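Local coordinates for 2,3-dihydroxy-2,3-dihydrophenylpropionate dehydrogenase (Pseudomonas sp. MC1, PDB 5XTF) that catalyses the NAD(+)-dependent oxidation of naphthalene cis-dihydrodiol to 1,2-dihydroxynaphthalene, an early step in the breakdown of naphthalene, at the interface of chains A and B. Residues are numbered along the deposited sequence; one frame, centred on the assembly and turned at random. Chains: chain A/B, 2,3-dihydroxy-2,3-dihydrophenylpropionate dehydrogenase.

Contact 1: the interface of chains A and B. Residues chain A 134, 137-138, 141; chain B 118, 122, 125.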
# COMPACT_ATOMS: atom_id res chain seq x y z
N LYS A 134 -17.75 -14.16 -1.59
CA LYS A 134 -18.46 -15.04 -0.67
C LYS A 134 -18.09 -16.50 -0.91
O LYS A 134 -17.99 -17.28 0.05
CB LYS A 134 -19.98 -14.85 -0.78
CG LYS A 134 -20.70 -15.51 0.38
CD LYS A 134 -22.19 -15.35 0.33
CE LYS A 134 -22.79 -15.87 1.62
NZ LYS A 134 -24.25 -15.60 1.73
N PHE A 137 -14.95 -17.35 1.19
CA PHE A 137 -15.35 -17.65 2.56
C PHE A 137 -15.96 -19.04 2.64
O PHE A 137 -15.66 -19.81 3.57
CB PHE A 137 -16.35 -16.60 3.05
CG PHE A 137 -15.72 -15.33 3.54
CD1 PHE A 137 -15.71 -14.18 2.75
CD2 PHE A 137 -15.13 -15.27 4.79
CE1 PHE A 137 -15.14 -13.00 3.21
CE2 PHE A 137 -14.57 -14.10 5.25
CZ PHE A 137 -14.57 -12.96 4.46
N SER A 138 -16.82 -19.39 1.68
CA SER A 138 -17.50 -20.68 1.70
C SER A 138 -16.50 -21.82 1.54
O SER A 138 -16.52 -22.79 2.31
CB SER A 138 -18.57 -20.74 0.60
OG SER A 138 -19.08 -22.06 0.45
N SER A 141 -14.34 -21.98 4.77
CA SER A 141 -15.12 -22.55 5.87
C SER A 141 -15.25 -24.06 5.72
O SER A 141 -15.07 -24.81 6.69
CB SER A 141 -16.50 -21.90 5.92
OG SER A 141 -17.30 -22.46 6.95
N TRP B 118 -21.32 -22.20 9.14
CA TRP B 118 -21.48 -21.42 7.92
C TRP B 118 -22.79 -20.64 7.89
O TRP B 118 -22.84 -19.53 7.36
CB TRP B 118 -21.37 -22.33 6.69
CG TRP B 118 -21.67 -21.61 5.42
CD1 TRP B 118 -22.75 -21.78 4.61
CD2 TRP B 118 -20.88 -20.57 4.82
NE1 TRP B 118 -22.69 -20.92 3.54
CE2 TRP B 118 -21.55 -20.17 3.64
CE3 TRP B 118 -19.68 -19.95 5.17
CZ2 TRP B 118 -21.06 -19.16 2.81
CZ3 TRP B 118 -19.18 -18.94 4.34
CH2 TRP B 118 -19.87 -18.56 3.17
N SER B 122 -22.69 -16.97 6.68
CA SER B 122 -23.43 -16.57 5.49
C SER B 122 -24.37 -15.41 5.79
O SER B 122 -24.52 -14.50 4.98
CB SER B 122 -24.21 -17.74 4.93
OG SER B 122 -24.79 -17.38 3.70
N PHE B 125 -22.28 -12.20 6.50
CA PHE B 125 -21.64 -11.72 5.28
C PHE B 125 -22.64 -10.94 4.43
O PHE B 125 -22.31 -9.87 3.90
CB PHE B 125 -21.03 -12.88 4.49
CG PHE B 125 -20.42 -12.47 3.16
CD1 PHE B 125 -21.22 -12.21 2.07
CD2 PHE B 125 -19.05 -12.38 3.01
CE1 PHE B 125 -20.68 -11.81 0.85
CE2 PHE B 125 -18.50 -12.01 1.79
CZ PHE B 125 -19.32 -11.72 0.71

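Contact 2: the interface of chains A and B. Residues chain A 140-141, 144, 186, 189-190; chain B 114-116, 121.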
# COMPACT_ATOMS: atom_id res chain seq x y z
N ILE A 140 -13.33 -21.84 2.17
CA ILE A 140 -12.40 -21.90 3.29
C ILE A 140 -13.10 -22.41 4.54
O ILE A 140 -12.52 -23.15 5.35
CB ILE A 140 -11.76 -20.52 3.54
CG1 ILE A 140 -10.76 -20.18 2.42
CG2 ILE A 140 -11.11 -20.45 4.93
CD1 ILE A 140 -10.56 -18.66 2.29
N SER A 141 -14.34 -21.98 4.77
CA SER A 141 -15.12 -22.55 5.87
C SER A 141 -15.25 -24.06 5.72
O SER A 141 -15.07 -24.81 6.69
CB SER A 141 -16.50 -21.90 5.92
OG SER A 141 -17.30 -22.46 6.95
N LEU A 144 -11.66 -25.67 6.39
CA LEU A 144 -10.91 -25.35 7.60
C LEU A 144 -10.68 -26.53 8.54
O LEU A 144 -9.54 -26.70 9.00
CB LEU A 144 -11.62 -24.19 8.33
CG LEU A 144 -10.95 -23.53 9.54
CD1 LEU A 144 -9.66 -22.87 9.18
CD2 LEU A 144 -11.92 -22.48 10.10
N LEU A 186 -7.57 -13.31 7.53
CA LEU A 186 -7.53 -14.75 7.80
C LEU A 186 -6.13 -15.20 8.18
O LEU A 186 -5.97 -16.04 9.07
CB LEU A 186 -8.04 -15.53 6.59
CG LEU A 186 -9.54 -15.22 6.38
CD1 LEU A 186 -10.04 -15.86 5.11
CD2 LEU A 186 -10.39 -15.63 7.58
N GLU A 189 -5.90 -14.24 11.84
CA GLU A 189 -6.77 -15.05 12.70
C GLU A 189 -6.29 -16.50 12.79
O GLU A 189 -6.35 -17.11 13.86
CB GLU A 189 -8.20 -14.99 12.17
CG GLU A 189 -9.15 -15.90 12.89
CD GLU A 189 -10.58 -15.71 12.43
OE1 GLU A 189 -11.42 -16.56 12.80
OE2 GLU A 189 -10.87 -14.73 11.71
N LEU A 190 -5.81 -17.07 11.68
CA LEU A 190 -5.54 -18.51 11.63
C LEU A 190 -4.10 -18.88 11.95
O LEU A 190 -3.84 -20.06 12.19
CB LEU A 190 -5.89 -19.05 10.24
CG LEU A 190 -7.39 -18.91 9.99
CD1 LEU A 190 -7.72 -19.35 8.58
CD2 LEU A 190 -8.19 -19.69 11.04
N ILE B 114 -13.97 -17.24 11.67
CA ILE B 114 -14.17 -18.04 10.47
C ILE B 114 -14.48 -19.49 10.81
O ILE B 114 -14.97 -20.23 9.95
CB ILE B 114 -12.93 -17.92 9.56
CG1 ILE B 114 -13.19 -18.55 8.18
CG2 ILE B 114 -11.70 -18.53 10.26
CD1 ILE B 114 -14.18 -17.78 7.31
N GLU B 115 -14.23 -19.93 12.06
CA GLU B 115 -14.59 -21.28 12.48
C GLU B 115 -16.09 -21.46 12.72
O GLU B 115 -16.57 -22.59 12.73
CB GLU B 115 -13.85 -21.66 13.76
CG GLU B 115 -12.36 -21.94 13.57
CD GLU B 115 -11.49 -20.97 14.33
OE1 GLU B 115 -10.24 -21.07 14.23
OE2 GLU B 115 -12.07 -20.09 15.03
N GLU B 116 -16.83 -20.38 12.92
CA GLU B 116 -18.25 -20.46 13.23
C GLU B 116 -19.02 -21.22 12.15
O GLU B 116 -18.57 -21.31 11.00
CB GLU B 116 -18.83 -19.05 13.36
CG GLU B 116 -18.12 -18.20 14.38
CD GLU B 116 -18.55 -18.50 15.81
OE1 GLU B 116 -19.74 -18.28 16.14
OE2 GLU B 116 -17.69 -18.96 16.59
N ILE B 121 -21.98 -17.43 9.36
CA ILE B 121 -21.10 -16.66 8.49
C ILE B 121 -21.87 -16.12 7.30
O ILE B 121 -21.74 -14.94 6.93
CB ILE B 121 -19.91 -17.51 8.03
CG1 ILE B 121 -19.07 -17.95 9.21
CG2 ILE B 121 -19.07 -16.73 7.05
CD1 ILE B 121 -17.97 -18.88 8.80

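Contact 1: the interface of chains A and B
A:Lys134 holds CG anti to its backbone N (chi1 -167°) and stays extended beyond it, which carries the chain past the ring of B:Phe125 to B:Ser122. B:Trp118, also with CG anti to N (chi1 174°), pushes its indole against the backbone of A:Ser138. The lysine chain crosses the phenyl ring obliquely, and its methylenes lie over one face, A:Lys134 CG 3.8 Å from the B:Phe125 ring centroid. At the tip, A:Lys134 NZ, the side-chain amine nitrogen, donates a hydrogen bond to the hydroxyl OG of B:Ser122 at 2.7 Å; a second, to the carbonyl O of the same serine, is weak. An alanine at A:Lys134 would probably leave the B:Ser122 hydroxyl without this donor and open a gap over the B:Phe125 face. The edge of that phenyl ring meets A:Phe137: the centroids are 5.5 Å apart and the planes are inclined at 66°, an edge-to-face pair. The six-membered ring of B:Trp118 has A:Ser138 CA over one face, 3.8 Å from its centroid, while its own neighbour B:Ser122 places CB against the opposite face. A:Phe137 CB lies at the indole edge, in plane, 3.9 Å from B:Trp118 CZ3. All seven residues belong to helix 118-150 of their chains, so the patch packs this helix against its symmetry mate and is one part of the interface joining two subunits of the tetramer.

Contact 2: the interface of chains A and B
B:Ile114 inserts its branched side chain between A:Leu144 and A:Leu186, on helices 118-150 and 170-190 of A, which in the short-chain dehydrogenase/reductase family commonly form the helix-packed dimer interface. The isoleucine lies in a loop of B and has 96 Å² of its surface hidden by the partner. Its CG1 is anti to the backbone N (chi1 -170°), which turns the CG2 methyl toward A:Glu189 and A:Leu190, while CG1 faces A:Leu186. The side chains of A:Leu186 and A:Leu190 each meet the isoleucine at about a right angle, touching through one methyl: A:Leu186 CD2 is 4.0 Å from B:Ile114 CB, and A:Leu190 CD2 is 3.8 Å from B:Ile114 CG2. From the other helix, A:Leu144 CD2 is also 4.0 Å from B:Ile114 CG2.

A:Glu189, extended beyond CG, comes across the isoleucine at a slant and brings its carboxylate to the loop backbone. The B:Ile114 N-H donates to carboxylate OE1 of A:Glu189 at 2.9 Å. This bond is nearly straight, 166° at the hydrogen, and reaches the oxygen on its syn side, 16° out of the carboxylate plane. The same carboxylate also packs on the side chain, A:Glu189 CD 3.7 Å from B:Ile114 CG2.

B:Glu115 bends at chi2 and runs past A:Leu190 in the opposite direction. Its aliphatic part packs on helix 118-150 of A, B:Glu115 CG lying 3.5 Å from A:Leu144 CD2. The carboxylates of B:Glu115 and A:Glu189 approach without touching, OE2 of the former 4.2 Å from OE1 of the latter; two like charges so near may repel somewhat, and the backbone N-H could offset part of this for A:Glu189. The terminal methyl CD1 of B:Ile121 approaches the A:Ser141 hydroxyl OG, at 4.1 Å.

Contact 1 and contact 2 adjoin, the centres of their C-alpha atoms about 8 Å apart, and A:Ser141 belongs to both. Helix 118-150 of each chain runs through the two patches: contact 1 is helix against helix, whereas contact 2 adds helix 170-190 of A and the loop just before helix 118-150 of B. Because the interface is two-fold symmetric, each contact recurs with the chains exchanged, extending the seam across both subunits of this pair in the tetramer. Helix 170-190 also carries the NAD(+)-binding A:Lys176, so subunit packing may help to steady the active-site framework, although the structure alone does not show this.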